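Local coordinates for hydratase ChsH1 (PDB 4W78), which catalyses, together with ChsH2, the hydration of a steroid enoyl-CoA during breakdown of the cholesterol side chain in Mycobacterium tuberculosis, at residues A10-A15 against G86-L91; K19-R24 against T71-G76; M66-T71 against A156-R161; K90-A95 against E138-N143. One frame throughout, in Å; residues are numbered along the deposited sequence. Where two conformers were deposited one is given.

Contact 1: A10-A15 against G86-L91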
loop_
_atom_site.group_PDB
_atom_site.type_symbol
_atom_site.label_atom_id
_atom_site.label_comp_id
_atom_site.label_asym_id
_atom_site.label_seq_id
_atom_site.Cartn_x
_atom_site.Cartn_y
_atom_site.Cartn_z
ATOM N N ALA A 10 24.161 13.161 25.560
ATOM C CA ALA A 10 23.633 14.013 26.626
ATOM C C ALA A 10 23.036 15.297 26.046
ATOM O O ALA A 10 21.948 15.723 26.428
ATOM C CB ALA A 10 24.724 14.337 27.634
ATOM N N GLN A 11 23.738 15.913 25.106
ATOM C CA GLN A 11 23.208 17.132 24.519
ATOM C C GLN A 11 21.918 16.891 23.731
ATOM O O GLN A 11 21.001 17.709 23.762
ATOM C CB GLN A 11 24.280 17.851 23.697
ATOM C CG GLN A 11 25.631 17.944 24.422
ATOM C CD GLN A 11 25.556 18.545 25.839
ATOM O OE1 GLN A 11 24.843 19.522 26.079
ATOM N NE2 GLN A 11 26.304 17.959 26.776
ATOM N N ILE A 12 21.812 15.736 23.069
ATOM C CA ILE A 12 20.588 15.371 22.392
ATOM C C ILE A 12 19.450 15.167 23.382
ATOM O O ILE A 12 18.350 15.669 23.194
ATOM C CB ILE A 12 20.797 14.104 21.527
ATOM C CG1 ILE A 12 21.834 14.414 20.432
ATOM C CG2 ILE A 12 19.478 13.630 20.940
ATOM C CD1 ILE A 12 22.401 13.183 19.729
ATOM N N LYS A 13 19.725 14.446 24.464
ATOM C CA LYS A 13 18.701 14.194 25.466
ATOM C C LYS A 13 18.191 15.464 26.123
ATOM O O LYS A 13 17.039 15.532 26.529
ATOM C CB LYS A 13 19.250 13.264 26.548
ATOM C CG LYS A 13 19.268 11.816 26.125
ATOM C CD LYS A 13 19.676 10.955 27.300
ATOM C CE LYS A 13 19.507 9.507 26.949
ATOM N NZ LYS A 13 19.926 8.620 28.065
ATOM N N ALA A 14 19.048 16.473 26.211
ATOM C CA ALA A 14 18.691 17.694 26.921
ATOM C C ALA A 14 17.590 18.461 26.190
ATOM O O ALA A 14 16.936 19.310 26.784
ATOM C CB ALA A 14 19.914 18.575 27.106
ATOM N N ALA A 15 17.369 18.142 24.916
ATOM C CA ALA A 15 16.317 18.788 24.134
ATOM C C ALA A 15 14.933 18.263 24.500
ATOM O O ALA A 15 13.915 18.879 24.161
ATOM C CB ALA A 15 16.575 18.617 22.626
ATOM N N GLY A 86 17.549 11.352 14.336
ATOM C CA GLY A 86 18.422 11.936 13.323
ATOM C C GLY A 86 19.841 12.194 13.797
ATOM O O GLY A 86 20.798 11.675 13.220
ATOM N N PRO A 87 19.997 13.018 14.847
ATOM C CA PRO A 87 21.316 13.316 15.409
ATOM C C PRO A 87 22.047 12.070 15.911
ATOM O O PRO A 87 23.273 12.004 15.791
ATOM C CB PRO A 87 20.991 14.237 16.585
ATOM C CG PRO A 87 19.680 14.843 16.240
ATOM C CD PRO A 87 18.940 13.872 15.415
ATOM N N ILE A 88 21.307 11.118 16.474
ATOM C CA ILE A 88 21.901 9.893 16.993
ATOM C C ILE A 88 22.465 9.041 15.866
ATOM O O ILE A 88 23.595 8.547 15.958
ATOM C CB ILE A 88 20.876 9.081 17.800
ATOM C CG1 ILE A 88 20.736 9.679 19.191
ATOM C CG2 ILE A 88 21.292 7.611 17.902
ATOM C CD1 ILE A 88 21.966 9.481 20.048
ATOM N N ILE A 89 21.692 8.892 14.796
ATOM C CA ILE A 89 22.160 8.124 13.641
ATOM C C ILE A 89 23.410 8.752 13.020
ATOM O O ILE A 89 24.368 8.050 12.703
ATOM C CB ILE A 89 21.066 7.957 12.565
ATOM C CG1 ILE A 89 19.881 7.155 13.111
ATOM C CG2 ILE A 89 21.649 7.299 11.304
ATOM C CD1 ILE A 89 20.234 5.785 13.673
ATOM N N LYS A 90 23.415 10.077 12.860
ATOM C CA LYS A 90 24.598 10.772 12.359
ATOM C C LYS A 90 25.827 10.572 13.249
ATOM O O LYS A 90 26.919 10.304 12.754
ATOM C CB LYS A 90 24.313 12.270 12.193
ATOM C CG LYS A 90 25.475 13.078 11.616
ATOM C CD LYS A 90 25.782 12.674 10.181
ATOM C CE LYS A 90 26.550 13.767 9.439
ATOM N NZ LYS A 90 27.776 14.219 10.156
ATOM N N LEU A 91 25.642 10.717 14.557
ATOM C CA LEU A 91 26.711 10.517 15.525
ATOM C C LEU A 91 27.374 9.156 15.321
ATOM O O LEU A 91 28.592 9.074 15.174
ATOM C CB LEU A 91 26.151 10.613 16.949
ATOM C CG LEU A 91 27.114 10.415 18.120
ATOM C CD1 LEU A 91 28.133 11.552 18.168
ATOM C CD2 LEU A 91 26.344 10.306 19.436
#

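Contact 2: K19-R24 against T71-G76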
loop_
_atom_site.group_PDB
_atom_site.type_symbol
_atom_site.label_atom_id
_atom_site.label_comp_id
_atom_site.label_asym_id
_atom_site.label_seq_id
_atom_site.Cartn_x
_atom_site.Cartn_y
_atom_site.Cartn_z
ATOM N N LYS A 19 8.304 17.421 19.730
ATOM C CA LYS A 19 6.954 17.971 19.803
ATOM C C LYS A 19 6.005 17.022 19.088
ATOM O O LYS A 19 6.371 16.447 18.053
ATOM C CB LYS A 19 6.890 19.355 19.154
ATOM N N PRO A 20 4.787 16.849 19.630
ATOM C CA PRO A 20 3.862 15.900 18.997
ATOM C C PRO A 20 3.642 16.205 17.510
ATOM O O PRO A 20 3.424 17.351 17.107
ATOM C CB PRO A 20 2.571 16.077 19.809
ATOM C CG PRO A 20 3.054 16.513 21.161
ATOM C CD PRO A 20 4.240 17.407 20.873
ATOM N N ARG A 21 3.752 15.153 16.706
ATOM C CA ARG A 21 3.601 15.231 15.262
ATOM C C ARG A 21 2.328 14.493 14.912
ATOM O O ARG A 21 2.182 13.319 15.249
ATOM C CB ARG A 21 4.801 14.567 14.564
ATOM C CG ARG A 21 4.617 14.409 13.057
ATOM C CD ARG A 21 5.879 13.882 12.348
ATOM N NE ARG A 21 6.368 12.587 12.831
ATOM C CZ ARG A 21 5.906 11.408 12.399
ATOM N NH1 ARG A 21 4.911 11.372 11.523
ATOM N NH2 ARG A 21 6.423 10.277 12.874
ATOM N N LEU A 22 1.414 15.188 14.242
ATOM C CA LEU A 22 0.135 14.600 13.843
ATOM C C LEU A 22 0.261 13.579 12.722
ATOM O O LEU A 22 0.986 13.781 11.738
ATOM C CB LEU A 22 -0.849 15.682 13.401
ATOM C CG LEU A 22 -1.744 16.301 14.469
ATOM C CD1 LEU A 22 -0.911 17.032 15.515
ATOM C CD2 LEU A 22 -2.757 17.229 13.809
ATOM N N ALA A 23 -0.474 12.483 12.872
ATOM C CA ALA A 23 -0.590 11.479 11.829
ATOM C C ALA A 23 -1.154 12.127 10.577
ATOM O O ALA A 23 -1.977 13.048 10.665
ATOM C CB ALA A 23 -1.517 10.386 12.302
ATOM N N ARG A 24 -0.733 11.625 9.419
ATOM C CA ARG A 24 -1.230 12.156 8.151
ATOM C C ARG A 24 -2.758 12.143 8.092
ATOM O O ARG A 24 -3.383 13.100 7.619
ATOM C CB ARG A 24 -0.658 11.352 6.977
ATOM C CG ARG A 24 -1.037 11.925 5.630
ATOM C CD ARG A 24 -0.694 10.971 4.490
ATOM N NE ARG A 24 -1.563 9.802 4.510
ATOM C CZ ARG A 24 -1.516 8.799 3.638
ATOM N NH1 ARG A 24 -0.636 8.805 2.644
ATOM N NH2 ARG A 24 -2.371 7.797 3.774
ATOM N N THR A 71 1.229 6.952 12.058
ATOM C CA THR A 71 2.217 8.028 12.083
ATOM C C THR A 71 3.455 7.771 11.221
ATOM O O THR A 71 4.418 8.530 11.271
ATOM C CB THR A 71 2.644 8.378 13.524
ATOM O OG1 THR A 71 2.934 7.176 14.234
ATOM C CG2 THR A 71 1.511 9.087 14.265
ATOM N N MET A 72 3.428 6.732 10.397
ATOM C CA MET A 72 4.515 6.524 9.444
ATOM C C MET A 72 4.665 7.724 8.520
ATOM O O MET A 72 3.670 8.335 8.126
ATOM C CB MET A 72 4.286 5.253 8.607
ATOM C CG MET A 72 4.304 3.968 9.434
ATOM S SD MET A 72 5.930 3.607 10.173
ATOM C CE MET A 72 6.771 2.847 8.798
ATOM N N MET A 73 5.909 8.057 8.181
ATOM C CA MET A 73 6.206 9.240 7.372
ATOM C C MET A 73 5.791 9.132 5.906
ATOM O O MET A 73 5.574 10.153 5.238
ATOM C CB MET A 73 7.700 9.585 7.466
ATOM C CG MET A 73 8.155 10.192 8.786
ATOM S SD MET A 73 7.509 11.853 9.147
ATOM C CE MET A 73 7.519 12.623 7.527
ATOM N N GLY A 74 5.708 7.908 5.394
ATOM C CA GLY A 74 5.307 7.690 4.016
ATOM C C GLY A 74 6.462 7.797 3.042
ATOM O O GLY A 74 7.608 8.008 3.443
ATOM N N LEU A 75 6.148 7.653 1.759
ATOM C CA LEU A 75 7.138 7.743 0.690
ATOM C C LEU A 75 7.907 9.053 0.720
ATOM O O LEU A 75 7.316 10.127 0.605
ATOM C CB LEU A 75 6.454 7.625 -0.677
ATOM C CG LEU A 75 6.262 6.238 -1.281
ATOM C CD1 LEU A 75 5.389 6.337 -2.521
ATOM C CD2 LEU A 75 7.615 5.632 -1.617
ATOM N N GLY A 76 9.225 8.960 0.854
ATOM C CA GLY A 76 10.082 10.130 0.785
ATOM C C GLY A 76 9.928 11.060 1.973
ATOM O O GLY A 76 10.357 12.214 1.927
HETATM O O HOH W 1 1.912 10.324 9.390
#

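Contact 3: M66-T71 against A156-R161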
loop_
_atom_site.group_PDB
_atom_site.type_symbol
_atom_site.label_atom_id
_atom_site.label_comp_id
_atom_site.label_asym_id
_atom_site.label_seq_id
_atom_site.Cartn_x
_atom_site.Cartn_y
_atom_site.Cartn_z
ATOM N N MET A 66 -1.986 -1.507 14.738
ATOM C CA MET A 66 -1.867 -0.433 13.742
ATOM C C MET A 66 -1.352 0.900 14.283
ATOM O O MET A 66 -1.184 1.844 13.503
ATOM C CB MET A 66 -3.209 -0.180 13.030
ATOM C CG MET A 66 -3.563 -1.233 11.996
ATOM S SD MET A 66 -4.940 -0.702 10.951
ATOM C CE MET A 66 -4.117 0.433 9.833
ATOM N N ILE A 67 -1.064 1.006 15.582
ATOM C CA ILE A 67 -0.731 2.322 16.153
ATOM C C ILE A 67 0.415 3.022 15.416
ATOM O O ILE A 67 0.305 4.196 15.087
ATOM C CB ILE A 67 -0.492 2.294 17.683
ATOM C CG1 ILE A 67 -0.358 3.723 18.233
ATOM C CG2 ILE A 67 0.749 1.470 18.050
ATOM C CD1 ILE A 67 -1.654 4.507 18.173
ATOM N N GLN A 68 1.470 2.283 15.089
ATOM C CA GLN A 68 2.617 2.884 14.423
ATOM C C GLN A 68 2.319 3.211 12.962
ATOM O O GLN A 68 2.965 4.077 12.368
ATOM C CB GLN A 68 3.811 1.934 14.541
ATOM C CG GLN A 68 5.151 2.513 14.185
ATOM C CD GLN A 68 6.292 1.581 14.589
ATOM O OE1 GLN A 68 6.111 0.670 15.377
ATOM N NE2 GLN A 68 7.464 1.805 14.024
ATOM N N VAL A 69 1.340 2.526 12.366
ATOM C CA VAL A 69 0.991 2.777 10.972
ATOM C C VAL A 69 0.492 4.207 10.764
ATOM O O VAL A 69 0.849 4.865 9.785
ATOM C CB VAL A 69 -0.077 1.762 10.486
ATOM C CG1 VAL A 69 -0.449 2.010 9.049
ATOM C CG2 VAL A 69 0.461 0.348 10.663
ATOM N N TRP A 70 -0.308 4.695 11.708
ATOM C CA TRP A 70 -0.930 6.000 11.516
ATOM C C TRP A 70 0.102 7.091 11.353
ATOM O O TRP A 70 -0.107 8.039 10.575
ATOM C CB TRP A 70 -1.872 6.331 12.682
ATOM C CG TRP A 70 -2.890 5.260 12.899
ATOM C CD1 TRP A 70 -3.026 4.481 14.008
ATOM C CD2 TRP A 70 -3.879 4.805 11.964
ATOM N NE1 TRP A 70 -4.048 3.575 13.830
ATOM C CE2 TRP A 70 -4.589 3.759 12.589
ATOM C CE3 TRP A 70 -4.240 5.187 10.666
ATOM C CZ2 TRP A 70 -5.625 3.081 11.956
ATOM C CZ3 TRP A 70 -5.271 4.511 10.035
ATOM C CH2 TRP A 70 -5.955 3.472 10.690
ATOM N N THR A 71 1.229 6.952 12.058
ATOM C CA THR A 71 2.217 8.028 12.083
ATOM C C THR A 71 3.455 7.771 11.221
ATOM O O THR A 71 4.418 8.530 11.271
ATOM C CB THR A 71 2.644 8.378 13.524
ATOM O OG1 THR A 71 2.934 7.176 14.234
ATOM C CG2 THR A 71 1.511 9.087 14.265
ATOM N N ALA A 156 -1.092 5.075 23.592
ATOM C CA ALA A 156 -0.189 3.944 23.367
ATOM C C ALA A 156 1.236 4.394 23.585
ATOM O O ALA A 156 1.536 5.587 23.579
ATOM C CB ALA A 156 -0.341 3.393 21.953
ATOM N N GLU A 157 2.135 3.434 23.760
ATOM C CA GLU A 157 3.539 3.766 23.888
ATOM C C GLU A 157 4.394 2.620 23.394
ATOM O O GLU A 157 3.909 1.497 23.222
ATOM C CB GLU A 157 3.919 4.208 25.307
ATOM C CG GLU A 157 3.784 3.226 26.433
ATOM C CD GLU A 157 4.422 3.800 27.702
ATOM O OE1 GLU A 157 5.357 3.186 28.241
ATOM O OE2 GLU A 157 4.010 4.896 28.132
ATOM N N MET A 158 5.649 2.919 23.108
ATOM C CA MET A 158 6.554 1.913 22.575
ATOM C C MET A 158 7.952 2.131 23.102
ATOM O O MET A 158 8.417 3.262 23.200
ATOM C CB MET A 158 6.557 1.993 21.053
ATOM C CG MET A 158 7.598 1.133 20.383
ATOM S SD MET A 158 7.333 1.080 18.615
ATOM C CE MET A 158 7.829 2.704 18.107
ATOM N N ASN A 159 8.612 1.035 23.465
ATOM C CA ASN A 159 10.037 1.038 23.713
ATOM C C ASN A 159 10.661 0.350 22.505
ATOM O O ASN A 159 10.308 -0.799 22.192
ATOM C CB ASN A 159 10.345 0.290 25.003
ATOM C CG ASN A 159 9.673 0.912 26.219
ATOM O OD1 ASN A 159 9.708 2.130 26.416
ATOM N ND2 ASN A 159 9.054 0.072 27.047
ATOM N N TRP A 160 11.526 1.075 21.795
ATOM C CA TRP A 160 12.111 0.640 20.525
ATOM C C TRP A 160 13.613 0.557 20.724
ATOM O O TRP A 160 14.211 1.511 21.202
ATOM C CB TRP A 160 11.823 1.717 19.471
ATOM C CG TRP A 160 12.164 1.334 18.077
ATOM C CD1 TRP A 160 13.250 1.709 17.334
ATOM C CD2 TRP A 160 11.381 0.499 17.256
ATOM N NE1 TRP A 160 13.184 1.127 16.084
ATOM C CE2 TRP A 160 12.034 0.383 16.014
ATOM C CE3 TRP A 160 10.177 -0.164 17.453
ATOM C CZ2 TRP A 160 11.512 -0.379 14.977
ATOM C CZ3 TRP A 160 9.669 -0.874 16.481
ATOM C CH2 TRP A 160 10.320 -1.008 15.229
ATOM N N ARG A 161 14.234 -0.559 20.366
ATOM C CA ARG A 161 15.672 -0.696 20.552
ATOM C C ARG A 161 16.349 -1.097 19.256
ATOM O O ARG A 161 15.920 -2.035 18.579
ATOM C CB ARG A 161 15.973 -1.716 21.641
ATOM C CG ARG A 161 17.432 -1.882 22.020
ATOM C CD ARG A 161 17.482 -2.943 23.134
ATOM N NE ARG A 161 18.812 -3.251 23.646
ATOM C CZ ARG A 161 19.350 -4.471 23.635
ATOM N NH1 ARG A 161 18.680 -5.498 23.123
ATOM N NH2 ARG A 161 20.560 -4.665 24.134
#

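Contact 4: K90-A95 against E138-N143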
loop_
_atom_site.group_PDB
_atom_site.type_symbol
_atom_site.label_atom_id
_atom_site.label_comp_id
_atom_site.label_asym_id
_atom_site.label_seq_id
_atom_site.Cartn_x
_atom_site.Cartn_y
_atom_site.Cartn_z
ATOM N N LYS A 90 23.415 10.077 12.860
ATOM C CA LYS A 90 24.598 10.772 12.359
ATOM C C LYS A 90 25.827 10.572 13.249
ATOM O O LYS A 90 26.919 10.304 12.754
ATOM C CB LYS A 90 24.313 12.270 12.193
ATOM C CG LYS A 90 25.475 13.078 11.616
ATOM C CD LYS A 90 25.782 12.674 10.181
ATOM C CE LYS A 90 26.550 13.767 9.439
ATOM N NZ LYS A 90 27.776 14.219 10.156
ATOM N N LEU A 91 25.642 10.717 14.557
ATOM C CA LEU A 91 26.711 10.517 15.525
ATOM C C LEU A 91 27.374 9.156 15.321
ATOM O O LEU A 91 28.592 9.074 15.174
ATOM C CB LEU A 91 26.151 10.613 16.949
ATOM C CG LEU A 91 27.114 10.415 18.120
ATOM C CD1 LEU A 91 28.133 11.552 18.168
ATOM C CD2 LEU A 91 26.344 10.306 19.436
ATOM N N PHE A 92 26.563 8.097 15.288
ATOM C CA PHE A 92 27.110 6.737 15.178
ATOM C C PHE A 92 27.646 6.373 13.798
ATOM O O PHE A 92 28.650 5.658 13.688
ATOM C CB PHE A 92 26.115 5.696 15.708
ATOM C CG PHE A 92 25.993 5.724 17.200
ATOM C CD1 PHE A 92 27.022 5.233 17.988
ATOM C CD2 PHE A 92 24.887 6.289 17.817
ATOM C CE1 PHE A 92 26.937 5.286 19.366
ATOM C CE2 PHE A 92 24.794 6.335 19.200
ATOM C CZ PHE A 92 25.817 5.833 19.974
ATOM N N ASP A 93 27.007 6.885 12.751
ATOM C CA ASP A 93 27.546 6.729 11.401
ATOM C C ASP A 93 28.937 7.339 11.300
ATOM O O ASP A 93 29.847 6.753 10.699
ATOM C CB ASP A 93 26.632 7.389 10.368
ATOM C CG ASP A 93 25.411 6.557 10.052
ATOM O OD1 ASP A 93 25.352 5.387 10.489
ATOM O OD2 ASP A 93 24.507 7.069 9.357
ATOM N N ASP A 94 29.100 8.520 11.894
ATOM C CA ASP A 94 30.367 9.240 11.835
ATOM C C ASP A 94 31.472 8.502 12.579
ATOM O O ASP A 94 32.655 8.624 12.248
ATOM C CB ASP A 94 30.210 10.654 12.399
ATOM C CG ASP A 94 29.517 11.589 11.432
ATOM O OD1 ASP A 94 29.439 11.245 10.235
ATOM O OD2 ASP A 94 29.063 12.672 11.866
ATOM N N ALA A 95 31.077 7.734 13.589
ATOM C CA ALA A 95 32.026 6.968 14.382
ATOM C C ALA A 95 32.263 5.586 13.776
ATOM O O ALA A 95 32.961 4.759 14.363
ATOM C CB ALA A 95 31.537 6.846 15.818
ATOM N N GLU A 138 31.156 -4.934 16.675
ATOM C CA GLU A 138 31.126 -3.956 17.753
ATOM C C GLU A 138 30.001 -2.959 17.492
ATOM O O GLU A 138 29.822 -2.492 16.364
ATOM C CB GLU A 138 32.465 -3.227 17.882
ATOM C CG GLU A 138 32.560 -2.330 19.115
ATOM C CD GLU A 138 33.886 -1.590 19.220
ATOM O OE1 GLU A 138 34.146 -0.695 18.383
ATOM O OE2 GLU A 138 34.667 -1.897 20.149
ATOM N N GLY A 139 29.230 -2.646 18.525
ATOM C CA GLY A 139 28.113 -1.742 18.345
ATOM C C GLY A 139 27.610 -1.058 19.600
ATOM O O GLY A 139 28.074 -1.317 20.712
ATOM N N TRP A 140 26.647 -0.169 19.403
ATOM C CA TRP A 140 25.983 0.526 20.499
ATOM C C TRP A 140 24.497 0.283 20.403
ATOM O O TRP A 140 23.933 0.320 19.313
ATOM C CB TRP A 140 26.217 2.028 20.387
ATOM C CG TRP A 140 27.594 2.461 20.749
ATOM C CD1 TRP A 140 28.740 2.233 20.045
ATOM C CD2 TRP A 140 27.967 3.231 21.893
ATOM N NE1 TRP A 140 29.809 2.809 20.685
ATOM C CE2 TRP A 140 29.362 3.429 21.823
ATOM C CE3 TRP A 140 27.258 3.779 22.968
ATOM C CZ2 TRP A 140 30.064 4.143 22.791
ATOM C CZ3 TRP A 140 27.959 4.489 23.932
ATOM C CH2 TRP A 140 29.349 4.661 23.836
ATOM N N PHE A 141 23.850 0.030 21.535
ATOM C CA PHE A 141 22.400 -0.109 21.537
ATOM C C PHE A 141 21.757 1.221 21.876
ATOM O O PHE A 141 22.220 1.922 22.777
ATOM C CB PHE A 141 21.947 -1.173 22.542
ATOM C CG PHE A 141 22.353 -2.582 22.170
ATOM C CD1 PHE A 141 21.550 -3.339 21.344
ATOM C CD2 PHE A 141 23.523 -3.137 22.658
ATOM C CE1 PHE A 141 21.903 -4.636 21.004
ATOM C CE2 PHE A 141 23.889 -4.433 22.319
ATOM C CZ PHE A 141 23.073 -5.178 21.491
ATOM N N ILE A 142 20.695 1.551 21.150
ATOM C CA ILE A 142 19.986 2.819 21.331
ATOM C C ILE A 142 18.509 2.528 21.567
ATOM O O ILE A 142 17.850 1.896 20.734
ATOM C CB ILE A 142 20.121 3.699 20.089
ATOM C CG1 ILE A 142 21.581 4.099 19.894
ATOM C CG2 ILE A 142 19.251 4.949 20.222
ATOM C CD1 ILE A 142 22.084 3.835 18.503
ATOM N N ASN A 143 18.001 2.964 22.718
ATOM C CA ASN A 143 16.586 2.857 23.053
ATOM C C ASN A 143 15.846 4.163 22.864
ATOM O O ASN A 143 16.410 5.252 23.084
ATOM C CB ASN A 143 16.426 2.426 24.508
ATOM C CG ASN A 143 16.945 1.025 24.755
ATOM O OD1 ASN A 143 16.199 0.055 24.665
ATOM N ND2 ASN A 143 18.232 0.915 25.041
#

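Contact 1: A10-A15 against G86-L91
Ile12 lays its terminal methyl against the CB corner of Pro87 and the end of Ile88, and so adds to the packing of the N-terminal helix 3-13 of this hot-dog-fold subunit on helix 85-94. CD1 does most of the touching, 3.6 Å from Pro87 CB and 3.7 Å from Ile88 CD1, so it sits where the two partners of the second helix come together. Behind it, Ile12 CG1 reaches Pro87 CB at 3.9 Å. The branch that makes the contact lies anti to the Ile12 carbonyl carbon (chi1 -63°), and an extended chi2 of 165° carries CD1 out across the gap between the helices. Pro87 offers its ring close to the backbone, near the start of helix 85-94. Ile88 bends the end of its side chain back toward Ile12. The contact is purely apolar and small, with 146 Å² buried in all. Leu125 of strand 119-134 touches both isoleucines, while Leu91 continues the helix pairing by packing on Ile5, Ala8 and Val9. The closest CA pair, Ile12 and Pro87, is 7.3 Å apart, and Ile88 CG1, the carbon that carries its CD1, lies 3.9 Å from Ile12 CD1.

Contact 2: K19-R24 against T71-G76
Arg21 points the end of its guanidinium at the backbone of Thr71 and holds the carbonyl oxygen with two nitrogens at once. NH1 reaches Thr71 O at 2.9 Å and NH2 reaches the same Thr71 O at 3.1 Å. The oxygen lies in the guanidinium plane, but the two donors come from opposite faces of the carbonyl plane, and the bonds are bent (153° and 140°). This double grip limits rotation of the guanidinium. The chain runs out extended as far as CD, then folds at chi3 (58°), which turns the flat group onto its target. Met73 SD covers one face of it, 3.6 Å from Arg21 NH1. Next to this polar grip is a close apolar touch, Ala23 CB on Thr71 CG2 at 3.8 Å, in the buried part of the contact. Thr71 OG1 turns elsewhere, to the indole nitrogen of Trp148.

Further along, the two chains drift apart and a water fills in. It accepts from Arg24 N at 2.9 Å and donates to Met72 O, so the backbones are joined there at second hand. This looser side faces the assembly: Arg24 NH2 bonds to Asn34 OD1 of the second copy of this protein, and Met72 packs on Thr27 of ChsH2. In the hot-dog fold, the contact fastens short strand 21-22, outermost of the sheet within this chain and paired with strand 119-134 through Arg21 and Ile121, to the loop that leaves helix 67-70 and leads toward helix 85-94.

Contact 3: M66-T71 against A156-R161
Ile67 begins the contact, laying CG1 against the methyl of Ala156, 3.7 Å from CB. CG1 is anti to the backbone N (chi1 -172°), which aims that branch at strand 153-165 and leaves CG2 between the backbone N and carbonyl carbon. Gln68, one residue on, reaches farther. Its extended chain crosses both Met158 and Trp160 at about a right angle and brings the amide up against both, which also touch each other. OE1 comes within 3.5 Å of Met158 SD and 3.8 Å of Met158 CE. On the tryptophan side Gln68 OE1 is 4.0 Å from CZ3, and Gln68 NE2 is 4.2 Å from CH2. The amide plane stands almost upright to the indole, 83° apart, so the two flat groups do not stack. All of this is van der Waals contact, with the polar amide set against sulfur and aromatic carbons. After Gln68, Val69 packs on Trp35 and Trp70 on Met31 and Ile32, all three of helix 29-39.

Helix 67-70, a short and weakly bonded turn, thus lies close to the centre of the chain on the antiparallel sheet of the hot-dog fold. Gln107 of neighbouring strand 99-109 and Trp148 of strand 139-150 both touch Ile67. Trp35 of helix 29-39 also packs on Met66, and ChsH2 approaches with its Leu53 packed on Gln68.

Contact 4: K90-A95 against E138-N143
The last turns of helix 85-94 lie over the start of strand 139-150, just after the chain has turned a corner at Glu138, and the closest CA atoms are those of Phe92 and Trp140, 8.3 Å apart. Phe92 fills that gap. Its ring points toward the sheet and meets Trp140 through CE1 and Ile142 through CE2. CE1 stands over one face of the indole, 3.2 Å from Trp140 CG, a tight approach for two carbons. The planes are inclined at 46°, with the phenyl and the five-membered ring 4.7 Å apart between centroids, an oblique pairing that belongs to neither standard class of aromatic stack. Phe92 CZ also leans on Trp140 CB at 3.8 Å. On the Ile142 side, Phe92 CE2 meets Ile142 CD1 at 3.8 Å. Ile142 comes from the direction opposite to Phe92, and its chi2 of 129° departs from a staggered value, which may reflect a tight fit for CD1.

The opposite flank of the helix is polar: Lys90 NZ and Asp94 OD2 form a salt bridge one turn apart, 2.6 Å long, using the syn lone pair of the carboxylate. The buried ring of Phe92 seats the C-terminal end of helix 85-94 on the hot-dog sheet. Ile5 of helix 3-13 packs on both Phe92 and Trp140, Val128 of strand 119-134 touches the same two rings, Tyr97 meets Trp140 edge-to-face, and Lys164 of strand 153-165 lies against Phe92 and Ile142.

How the contacts relate
Contacts 1 and 4 share helix 85-94 and lie 11 Å apart between centres; Ile88 touches Ile142, so one helix is held by helix 3-13 and by strand 139-150 at once. Contacts 2 and 3, with centres 12 Å apart, share Thr71 and secure the segment around helix 67-70 to strands 21-22 and 153-165. Between the pairs the centres are 20 to 24 Å apart, but contacts 3 and 4 meet through adjacent strands. Along the chain, contact 2 lies wholly between 10-15 and 86-91, contact 4 between 66-71 and 156-161, and contact 3 crosses contacts 1 and 2. The single antiparallel sheet therefore receives helices at two separate places, and ChsH2 reaches contacts 2 and 3.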